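Local coordinates for protein Csm3 (Thermoplasma volcanium, PDB 6AE2) that probably binds CRISPR RNA and cleaves target RNA as a RAMP-family subunit of the type III-A Csm effector complex in antiviral defense, at residues M34-L39 with G218-T223; S82-I87 with T123-R128; D102-K107 with E191-C196; F131-H136 with K175-I180. One frame throughout, in Å; residues are numbered along the deposited sequence.

Contact 1 of 4, residues M34-L39 with G218-T223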
# COMPACT_ATOMS: atom_id res chain seq x y z
N MET A 34 -18.30 -1.83 4.44
CA MET A 34 -16.86 -1.65 4.45
C MET A 34 -16.42 -0.64 3.40
O MET A 34 -16.99 -0.57 2.30
CB MET A 34 -16.17 -3.00 4.20
CG MET A 34 -14.73 -2.92 3.73
SD MET A 34 -14.07 -4.54 3.31
CE MET A 34 -15.24 -5.09 2.08
N GLU A 35 -15.42 0.17 3.75
CA GLU A 35 -14.79 1.10 2.82
C GLU A 35 -13.31 0.76 2.70
O GLU A 35 -12.65 0.48 3.70
CB GLU A 35 -14.96 2.55 3.28
CG GLU A 35 -14.13 3.55 2.48
CD GLU A 35 -14.41 4.99 2.87
OE1 GLU A 35 -15.58 5.41 2.83
OE2 GLU A 35 -13.44 5.71 3.20
N ILE A 36 -12.80 0.80 1.47
CA ILE A 36 -11.41 0.48 1.17
C ILE A 36 -10.80 1.69 0.48
O ILE A 36 -11.19 2.04 -0.64
CB ILE A 36 -11.29 -0.76 0.28
CG1 ILE A 36 -11.85 -1.99 0.99
CG2 ILE A 36 -9.85 -0.98 -0.15
CD1 ILE A 36 -11.79 -3.24 0.16
N GLU A 37 -9.84 2.33 1.14
CA GLU A 37 -9.14 3.48 0.58
C GLU A 37 -7.75 3.05 0.10
O GLU A 37 -7.01 2.40 0.84
CB GLU A 37 -9.02 4.62 1.58
CG GLU A 37 -8.48 5.90 0.96
CD GLU A 37 -8.32 7.03 1.96
OE1 GLU A 37 -8.25 8.20 1.53
OE2 GLU A 37 -8.27 6.75 3.18
N VAL A 38 -7.42 3.43 -1.13
CA VAL A 38 -6.12 3.14 -1.71
C VAL A 38 -5.11 4.16 -1.17
O VAL A 38 -5.30 5.37 -1.32
CB VAL A 38 -6.18 3.18 -3.24
CG1 VAL A 38 -4.79 3.06 -3.84
CG2 VAL A 38 -7.09 2.07 -3.76
N LEU A 39 -4.04 3.66 -0.55
CA LEU A 39 -2.95 4.50 -0.05
C LEU A 39 -1.75 4.54 -0.99
O LEU A 39 -1.17 5.61 -1.19
CB LEU A 39 -2.51 4.03 1.33
CG LEU A 39 -3.60 4.00 2.41
CD1 LEU A 39 -3.01 3.64 3.76
CD2 LEU A 39 -4.32 5.34 2.48
N GLY A 218 -0.29 -1.24 -3.68
CA GLY A 218 -1.42 -1.87 -3.02
C GLY A 218 -1.51 -1.71 -1.51
O GLY A 218 -2.10 -2.57 -0.86
N SER A 219 -0.95 -0.65 -0.94
CA SER A 219 -1.23 -0.36 0.45
C SER A 219 -2.65 0.19 0.56
O SER A 219 -3.05 1.05 -0.22
CB SER A 219 -0.23 0.64 1.02
OG SER A 219 -0.73 1.21 2.22
N VAL A 220 -3.39 -0.29 1.55
CA VAL A 220 -4.83 -0.09 1.62
C VAL A 220 -5.22 0.20 3.06
O VAL A 220 -4.67 -0.37 4.00
CB VAL A 220 -5.56 -1.34 1.07
CG1 VAL A 220 -6.93 -1.49 1.69
CG2 VAL A 220 -5.64 -1.26 -0.45
N LYS A 221 -6.17 1.13 3.24
CA LYS A 221 -6.79 1.38 4.53
C LYS A 221 -8.23 0.87 4.47
O LYS A 221 -9.01 1.33 3.63
CB LYS A 221 -6.75 2.86 4.89
CG LYS A 221 -7.57 3.20 6.13
CD LYS A 221 -7.98 4.66 6.15
CE LYS A 221 -6.79 5.56 6.47
NZ LYS A 221 -7.22 6.96 6.75
N ILE A 222 -8.57 -0.07 5.34
CA ILE A 222 -9.89 -0.68 5.38
C ILE A 222 -10.64 -0.13 6.58
O ILE A 222 -10.12 -0.11 7.70
CB ILE A 222 -9.80 -2.22 5.44
CG1 ILE A 222 -9.23 -2.76 4.13
CG2 ILE A 222 -11.16 -2.82 5.75
CD1 ILE A 222 -9.66 -4.17 3.80
N THR A 223 -11.87 0.33 6.34
CA THR A 223 -12.72 0.90 7.38
C THR A 223 -14.04 0.14 7.40
O THR A 223 -14.85 0.25 6.47
CB THR A 223 -12.97 2.39 7.14
OG1 THR A 223 -11.72 3.05 6.94
CG2 THR A 223 -13.69 3.02 8.33
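E37 and K221 face each other as an antiparallel hydrogen-bonded pair. E37 N gives its hydrogen to K221 O at 2.8 Å, and K221 N returns a bond to E37 O. E35 and T223 form the next such pair, while L39 N reaches S219 O at 2.8 Å.

On the face of E35, E37, K221 and T223, the E37 and K221 side chains lie side by side and point the same way. CG of E37 stands anti to its own backbone N (chi1 -171°) and the chain runs on extended. K221, bent at chi3, brings its CD and NZ near E37 OE2. Their ion pair is long, with E37 OE2 3.7 Å from K221 NZ. L39 CD1 covers the base of the lysine, 4.0 Å from K221 CB.

The other face is greasy. I36 CG2 meets V220 CG1 at 3.5 Å, and I36 lies alongside I222 through CG1. M34 CG meets I222 CG2 at 4.1 Å.

Helix 190-205 packs on I222 through I201 and L204, and E205 OE1 accepts from I222 N. On its other side, strand 26-38 pairs with strand 175-185. This is an amphipathic antiparallel strand pair at one border of the chain's six-stranded sheet, consistent with the ferredoxin-like core of RAMP proteins.

Contact 2 of 4, residues S82-I87 with T123-R128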
# COMPACT_ATOMS: atom_id res chain seq x y z
N SER A 82 -10.11 -11.27 -3.65
CA SER A 82 -8.81 -10.68 -3.35
C SER A 82 -8.69 -10.33 -1.88
O SER A 82 -7.68 -10.65 -1.24
CB SER A 82 -8.59 -9.45 -4.23
OG SER A 82 -8.47 -9.81 -5.59
N ILE A 83 -9.71 -9.68 -1.32
CA ILE A 83 -9.67 -9.31 0.09
C ILE A 83 -9.69 -10.55 0.97
O ILE A 83 -8.84 -10.72 1.85
CB ILE A 83 -10.84 -8.37 0.44
CG1 ILE A 83 -10.86 -7.16 -0.50
CG2 ILE A 83 -10.75 -7.91 1.88
CD1 ILE A 83 -12.25 -6.62 -0.74
N LYS A 84 -10.66 -11.44 0.73
CA LYS A 84 -10.80 -12.63 1.56
C LYS A 84 -9.58 -13.53 1.44
O LYS A 84 -9.07 -14.05 2.44
CB LYS A 84 -12.07 -13.38 1.17
CG LYS A 84 -12.57 -14.34 2.23
CD LYS A 84 -13.70 -15.21 1.71
CE LYS A 84 -14.17 -16.20 2.76
NZ LYS A 84 -15.19 -17.14 2.23
N GLY A 85 -9.10 -13.74 0.21
CA GLY A 85 -7.93 -14.58 0.02
C GLY A 85 -6.68 -14.01 0.67
O GLY A 85 -5.87 -14.74 1.23
N LYS A 86 -6.52 -12.69 0.61
CA LYS A 86 -5.34 -12.06 1.20
C LYS A 86 -5.41 -12.10 2.72
O LYS A 86 -4.43 -12.44 3.39
CB LYS A 86 -5.19 -10.63 0.70
CG LYS A 86 -3.91 -9.95 1.16
CD LYS A 86 -2.71 -10.85 0.95
CE LYS A 86 -1.42 -10.20 1.41
NZ LYS A 86 -0.32 -10.40 0.43
N ILE A 87 -6.57 -11.75 3.29
CA ILE A 87 -6.72 -11.78 4.74
C ILE A 87 -6.54 -13.19 5.26
O ILE A 87 -5.89 -13.41 6.29
CB ILE A 87 -8.09 -11.19 5.15
CG1 ILE A 87 -8.17 -9.71 4.81
CG2 ILE A 87 -8.34 -11.40 6.64
CD1 ILE A 87 -9.54 -9.11 5.06
N THR A 123 -21.92 -21.57 5.45
CA THR A 123 -21.21 -20.31 5.22
C THR A 123 -21.37 -19.37 6.41
O THR A 123 -22.48 -19.17 6.92
CB THR A 123 -21.73 -19.65 3.94
OG1 THR A 123 -21.09 -20.25 2.80
CG2 THR A 123 -21.45 -18.15 3.94
N ARG A 124 -20.25 -18.78 6.85
CA ARG A 124 -20.25 -17.84 7.96
C ARG A 124 -19.80 -16.43 7.58
O ARG A 124 -20.12 -15.49 8.31
CB ARG A 124 -19.35 -18.34 9.10
CG ARG A 124 -19.82 -19.62 9.75
CD ARG A 124 -20.98 -19.37 10.69
NE ARG A 124 -20.94 -20.25 11.86
CZ ARG A 124 -21.07 -21.57 11.82
NH1 ARG A 124 -21.24 -22.21 10.67
NH2 ARG A 124 -21.03 -22.27 12.95
N LEU A 125 -19.08 -16.26 6.48
CA LEU A 125 -18.51 -14.95 6.16
C LEU A 125 -18.48 -14.77 4.65
O LEU A 125 -17.85 -15.55 3.94
CB LEU A 125 -17.11 -14.81 6.74
CG LEU A 125 -16.28 -13.64 6.19
CD1 LEU A 125 -16.66 -12.35 6.89
CD2 LEU A 125 -14.79 -13.91 6.35
N ILE A 126 -19.16 -13.73 4.17
CA ILE A 126 -19.08 -13.29 2.78
C ILE A 126 -18.42 -11.92 2.75
O ILE A 126 -18.84 -11.01 3.48
CB ILE A 126 -20.47 -13.23 2.11
CG1 ILE A 126 -21.19 -14.57 2.20
CG2 ILE A 126 -20.33 -12.78 0.67
CD1 ILE A 126 -22.65 -14.48 1.82
N ILE A 127 -17.40 -11.78 1.92
CA ILE A 127 -16.86 -10.48 1.54
C ILE A 127 -17.18 -10.28 0.07
O ILE A 127 -16.66 -11.01 -0.79
CB ILE A 127 -15.35 -10.37 1.81
CG1 ILE A 127 -15.06 -10.62 3.29
CG2 ILE A 127 -14.85 -8.99 1.40
CD1 ILE A 127 -13.61 -10.41 3.67
N ARG A 128 -18.04 -9.32 -0.22
CA ARG A 128 -18.51 -9.09 -1.58
C ARG A 128 -17.54 -8.19 -2.34
O ARG A 128 -16.65 -7.55 -1.76
CB ARG A 128 -19.91 -8.49 -1.55
CG ARG A 128 -20.90 -9.36 -0.80
CD ARG A 128 -22.23 -9.42 -1.52
NE ARG A 128 -23.17 -8.41 -1.04
CZ ARG A 128 -24.38 -8.68 -0.57
NH1 ARG A 128 -24.82 -9.94 -0.54
NH2 ARG A 128 -25.17 -7.70 -0.15
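I127 points its side chain at helix 82-87 and meets three helix residues. Its two branches divide the work. CG2 lies 4.1 Å from I83 CD1, and the two isoleucines cross at a slant. The longer branch carries CD1 up to the helix backbone, 4.2 Å from K84 CA. The first torsion of I127 explains this: CG1 lies beside the backbone N and opposite the carbonyl carbon (chi1 -58°). I87 CD1 touches I127 CD1 more loosely, at 4.5 Å.

K84 takes a different course. Its CG is anti to the backbone N (chi1 -160°), and the rest of the chain is fully extended. Its CB touches I127 CD1, and the chain then runs on past the isoleucine to L125. There NZ comes 3.5 Å from L125 O, and CE lies 4.3 Å from L125 CD2. The ammonium also makes a weak hydrogen bond to F109 O.

L125 turns its side chain to the same helix. M108 and F109 of helix 104-109 pack on L125, and I36 and M34 of strand 26-38 close on I83 and I127.

No hydrogen bond links the two segments. Helix 80-93 is held on strand 125-132 mainly by branched aliphatic side chains. The lysine adds methylenes to that apolar layer and probably contributes a favourable electrostatic attraction to the strand carbonyl at its border.

Contact 3 of 4, residues D102-K107 with E191-C196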
# COMPACT_ATOMS: atom_id res chain seq x y z
N ASP A 102 -8.86 -23.82 18.58
CA ASP A 102 -9.78 -24.10 17.49
C ASP A 102 -9.38 -23.36 16.21
O ASP A 102 -8.74 -22.30 16.25
CB ASP A 102 -11.21 -23.70 17.88
CG ASP A 102 -11.28 -22.35 18.57
OD1 ASP A 102 -10.58 -22.17 19.59
OD2 ASP A 102 -12.03 -21.48 18.10
N ASP A 103 -9.76 -23.94 15.08
CA ASP A 103 -9.48 -23.36 13.76
C ASP A 103 -10.63 -22.44 13.38
O ASP A 103 -11.50 -22.76 12.56
CB ASP A 103 -9.26 -24.47 12.73
CG ASP A 103 -8.50 -23.98 11.51
OD1 ASP A 103 -8.24 -22.77 11.41
OD2 ASP A 103 -8.17 -24.83 10.65
N ILE A 104 -10.64 -21.26 14.00
CA ILE A 104 -11.66 -20.27 13.68
C ILE A 104 -11.45 -19.72 12.27
O ILE A 104 -12.42 -19.33 11.61
CB ILE A 104 -11.66 -19.14 14.73
CG1 ILE A 104 -12.80 -18.15 14.48
CG2 ILE A 104 -10.31 -18.43 14.77
CD1 ILE A 104 -13.21 -17.38 15.70
N VAL A 105 -10.21 -19.70 11.79
CA VAL A 105 -9.94 -19.26 10.43
C VAL A 105 -10.67 -20.14 9.43
O VAL A 105 -11.39 -19.66 8.55
CB VAL A 105 -8.42 -19.24 10.16
CG1 VAL A 105 -8.14 -19.12 8.67
CG2 VAL A 105 -7.76 -18.10 10.93
N SER A 106 -10.49 -21.46 9.56
CA SER A 106 -11.20 -22.39 8.69
C SER A 106 -12.71 -22.26 8.87
O SER A 106 -13.46 -22.21 7.88
CB SER A 106 -10.75 -23.83 8.98
OG SER A 106 -9.64 -24.20 8.19
N LYS A 107 -13.17 -22.19 10.12
CA LYS A 107 -14.61 -22.14 10.38
C LYS A 107 -15.25 -20.90 9.78
O LYS A 107 -16.42 -20.95 9.36
CB LYS A 107 -14.87 -22.20 11.88
CG LYS A 107 -16.25 -22.74 12.25
CD LYS A 107 -16.52 -24.07 11.56
CE LYS A 107 -17.91 -24.59 11.89
NZ LYS A 107 -17.85 -25.88 12.63
N GLU A 191 -17.89 -12.79 19.41
CA GLU A 191 -16.80 -11.87 19.74
C GLU A 191 -15.47 -12.37 19.19
O GLU A 191 -14.64 -11.57 18.73
CB GLU A 191 -16.73 -11.68 21.25
CG GLU A 191 -15.43 -11.07 21.74
CD GLU A 191 -15.47 -10.71 23.21
OE1 GLU A 191 -14.45 -10.90 23.91
OE2 GLU A 191 -16.53 -10.23 23.67
N GLU A 192 -15.25 -13.69 19.21
CA GLU A 192 -14.00 -14.23 18.68
C GLU A 192 -13.96 -14.12 17.16
O GLU A 192 -12.89 -13.87 16.58
CB GLU A 192 -13.84 -15.69 19.11
CG GLU A 192 -13.28 -15.87 20.51
CD GLU A 192 -11.89 -15.27 20.67
OE1 GLU A 192 -11.00 -15.64 19.89
OE2 GLU A 192 -11.70 -14.45 21.59
N MET A 193 -15.10 -14.30 16.49
CA MET A 193 -15.13 -14.22 15.03
C MET A 193 -14.87 -12.80 14.55
O MET A 193 -14.09 -12.59 13.61
CB MET A 193 -16.46 -14.74 14.51
CG MET A 193 -16.68 -16.23 14.72
SD MET A 193 -18.15 -16.79 13.86
CE MET A 193 -19.36 -16.39 15.11
N ILE A 194 -15.53 -11.82 15.16
CA ILE A 194 -15.26 -10.42 14.84
C ILE A 194 -13.78 -10.11 15.07
O ILE A 194 -13.12 -9.50 14.23
CB ILE A 194 -16.16 -9.49 15.66
CG1 ILE A 194 -17.61 -9.57 15.17
CG2 ILE A 194 -15.65 -8.06 15.60
CD1 ILE A 194 -18.62 -9.19 16.23
N LYS A 195 -13.25 -10.56 16.21
CA LYS A 195 -11.84 -10.31 16.51
C LYS A 195 -10.93 -10.93 15.46
O LYS A 195 -9.99 -10.28 14.99
CB LYS A 195 -11.51 -10.85 17.90
CG LYS A 195 -10.03 -11.13 18.12
CD LYS A 195 -9.75 -11.48 19.58
CE LYS A 195 -8.27 -11.73 19.81
NZ LYS A 195 -8.04 -12.88 20.73
N CYS A 196 -11.20 -12.18 15.07
CA CYS A 196 -10.41 -12.81 14.01
C CYS A 196 -10.50 -12.01 12.72
O CYS A 196 -9.52 -11.90 11.97
CB CYS A 196 -10.88 -14.24 13.79
SG CYS A 196 -10.25 -15.01 12.28
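E192 meets I104 with its backbone and the root of its side chain. I104 CD1 lies 3.6 Å from E192 O and 3.9 Å from E192 CB. The acid then bends at chi2, and the carboxylate takes no part in this touch. E192 N is bonded to N189 OD1, just before this turn.

M193 receives the same methyl: its CG is 3.8 Å from I104 CD1. One isoleucine end is thus seated on two successive residues of the helix. It reaches this far because CG1 of I104 is anti to the backbone N (chi1 -175°), which aims the long branch at the neighbouring helix.

One turn on from E192, C196 offers its sulfur to two methyl groups. SG is 4.2 Å from I104 CG2 and equally far from V105 CG2. L91 of helix 80-93 touches both V105 and C196, and Y96 also packs on the cysteine.

Just before I104, D103 is the N-cap of helix 104-109. Its OD1 accepts from S106 N at 3.2 Å, and its OD2 accepts from S106 OG.

The contact itself has no hydrogen bond or salt bridge. It is an apolar helix-to-helix junction, resting on dispersion forces and the burial of methyl groups and sulfur.

Contact 4 of 4, residues F131-H136 with K175-I180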
# COMPACT_ATOMS: atom_id res chain seq x y z
N PHE A 131 -17.00 -1.69 -5.01
CA PHE A 131 -17.07 -0.84 -6.19
C PHE A 131 -16.79 0.61 -5.82
O PHE A 131 -16.94 1.02 -4.66
CB PHE A 131 -18.43 -0.99 -6.87
CG PHE A 131 -18.76 -2.40 -7.23
CD1 PHE A 131 -18.17 -3.00 -8.34
CD2 PHE A 131 -19.61 -3.16 -6.44
CE1 PHE A 131 -18.46 -4.31 -8.67
CE2 PHE A 131 -19.90 -4.47 -6.77
CZ PHE A 131 -19.32 -5.05 -7.88
N LEU A 132 -16.39 1.38 -6.83
CA LEU A 132 -15.98 2.76 -6.62
C LEU A 132 -17.08 3.59 -5.96
O LEU A 132 -18.21 3.63 -6.45
CB LEU A 132 -15.59 3.41 -7.95
CG LEU A 132 -14.20 3.15 -8.53
CD1 LEU A 132 -14.15 3.55 -10.00
CD2 LEU A 132 -13.15 3.90 -7.73
N ASP A 133 -16.73 4.24 -4.86
CA ASP A 133 -17.51 5.38 -4.40
C ASP A 133 -17.43 6.43 -5.50
O ASP A 133 -16.44 7.17 -5.59
CB ASP A 133 -16.95 5.91 -3.07
CG ASP A 133 -17.65 7.19 -2.58
OD1 ASP A 133 -17.63 7.42 -1.36
OD2 ASP A 133 -18.19 7.97 -3.39
N ASP A 134 -18.44 6.48 -6.37
CA ASP A 134 -18.48 7.49 -7.42
C ASP A 134 -19.13 8.76 -6.86
O ASP A 134 -20.22 9.18 -7.25
CB ASP A 134 -19.18 6.97 -8.66
CG ASP A 134 -20.53 6.34 -8.37
OD1 ASP A 134 -20.85 6.16 -7.18
OD2 ASP A 134 -21.25 6.02 -9.34
N GLY A 135 -18.41 9.37 -5.92
CA GLY A 135 -18.86 10.59 -5.26
C GLY A 135 -18.35 11.86 -5.89
O GLY A 135 -19.02 12.90 -5.88
N HIS A 136 -17.15 11.81 -6.44
CA HIS A 136 -16.60 12.94 -7.17
C HIS A 136 -16.24 12.52 -8.59
O HIS A 136 -15.28 13.02 -9.17
CB HIS A 136 -15.41 13.51 -6.41
CG HIS A 136 -15.76 14.02 -5.04
ND1 HIS A 136 -16.77 14.93 -4.83
CD2 HIS A 136 -15.23 13.75 -3.82
CE1 HIS A 136 -16.86 15.19 -3.54
NE2 HIS A 136 -15.93 14.49 -2.91
N LYS A 175 -11.74 5.40 -3.43
CA LYS A 175 -12.40 4.66 -2.37
C LYS A 175 -13.37 3.65 -2.96
O LYS A 175 -14.04 3.92 -3.96
CB LYS A 175 -13.12 5.60 -1.42
CG LYS A 175 -12.18 6.25 -0.41
CD LYS A 175 -12.66 7.62 0.02
CE LYS A 175 -11.80 8.17 1.14
NZ LYS A 175 -12.50 9.23 1.91
N PHE A 176 -13.44 2.48 -2.34
CA PHE A 176 -14.31 1.39 -2.75
C PHE A 176 -15.28 1.07 -1.62
O PHE A 176 -14.90 1.08 -0.44
CB PHE A 176 -13.51 0.14 -3.11
CG PHE A 176 -12.63 0.31 -4.32
CD1 PHE A 176 -13.08 -0.03 -5.58
CD2 PHE A 176 -11.36 0.83 -4.18
CE1 PHE A 176 -12.27 0.13 -6.69
CE2 PHE A 176 -10.54 0.99 -5.28
CZ PHE A 176 -10.99 0.64 -6.54
N LYS A 177 -16.53 0.79 -1.98
CA LYS A 177 -17.57 0.45 -1.02
C LYS A 177 -18.02 -0.99 -1.26
O LYS A 177 -18.31 -1.37 -2.40
CB LYS A 177 -18.76 1.40 -1.14
CG LYS A 177 -18.51 2.79 -0.58
CD LYS A 177 -19.70 3.70 -0.82
CE LYS A 177 -19.50 5.06 -0.18
NZ LYS A 177 -20.62 5.99 -0.50
N GLY A 178 -18.07 -1.77 -0.19
CA GLY A 178 -18.50 -3.15 -0.28
C GLY A 178 -19.05 -3.63 1.05
O GLY A 178 -18.74 -3.08 2.11
N LYS A 179 -19.87 -4.67 0.97
CA LYS A 179 -20.50 -5.25 2.15
C LYS A 179 -19.72 -6.48 2.62
O LYS A 179 -19.16 -7.23 1.82
CB LYS A 179 -21.94 -5.65 1.85
CG LYS A 179 -23.00 -4.84 2.60
CD LYS A 179 -24.41 -5.25 2.17
CE LYS A 179 -25.47 -4.31 2.71
NZ LYS A 179 -25.47 -3.00 2.00
N ILE A 180 -19.71 -6.67 3.94
CA ILE A 180 -19.26 -7.91 4.55
C ILE A 180 -20.41 -8.46 5.38
O ILE A 180 -20.96 -7.75 6.23
CB ILE A 180 -18.00 -7.72 5.42
CG1 ILE A 180 -16.79 -7.36 4.57
CG2 ILE A 180 -17.73 -8.97 6.25
CD1 ILE A 180 -15.52 -7.20 5.37
O HOH W 1 -13.19 7.55 -5.14
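F131 O accepts the shortest hydrogen bond of this contact, from K177 N at 2.7 Å. The bond is nearly straight, 171° at the hydrogen. F176 CA adds a CA-H...O contact to the same oxygen at 3.3 Å. In return, F131 N donates to K177 O. Two residues further along, D133 N donates to K175 O at 2.9 Å. A water carries the link on, accepting from K175 N and donating weakly to D133 O.

The D133 and K177 side chains cross at a slant. CG of D133 is anti to the backbone N (chi1 175°), which swings the carboxylate over to strand 175-180. The lysine is extended from CB to its end. OD1 of D133 lies 3.4 Å from K177 NZ in a salt bridge.

L132 and F176 form the apolar part. They lie side by side and point the same way. L132 CD2 sits over one face of the F176 ring, 4.0 Å from its CE1. L75 of strand 71-78 touches L132, while I78 of that strand and V38 of strand 26-38 touch F176. Y65 OH is hydrogen-bonded to L132 N.

The chemistry is layered. Backbone bonds join strands 125-132 and 175-185. Beside them, a buried leucine-phenylalanine contact gives apolar cohesion, while the aspartate-lysine pair probably adds electrostatic attraction alongside.

Contacts 1 and 4 lie in one antiparallel sheet, about 10 Å apart between centres. Strands 26-38 and 175-185 are neighbours there, and M34 with G178 and I36 with F176 probably bond between them. Contact 2 places helix 80-93 on the same sheet. It touches contact 1 through I36 and I83, and shares strand 125-132 with contact 4. Contact 3 joins two helices, centre to centre about 13 Å from contact 2 and 27 Å from contact 4. Along the chain, contact 1 encloses the other three. Contacts 2 and 3 interleave. Contact 4 opens after contact 2 has closed, and is nested inside contact 3. Distant parts of the sequence thus build one sheet with helices packed on it.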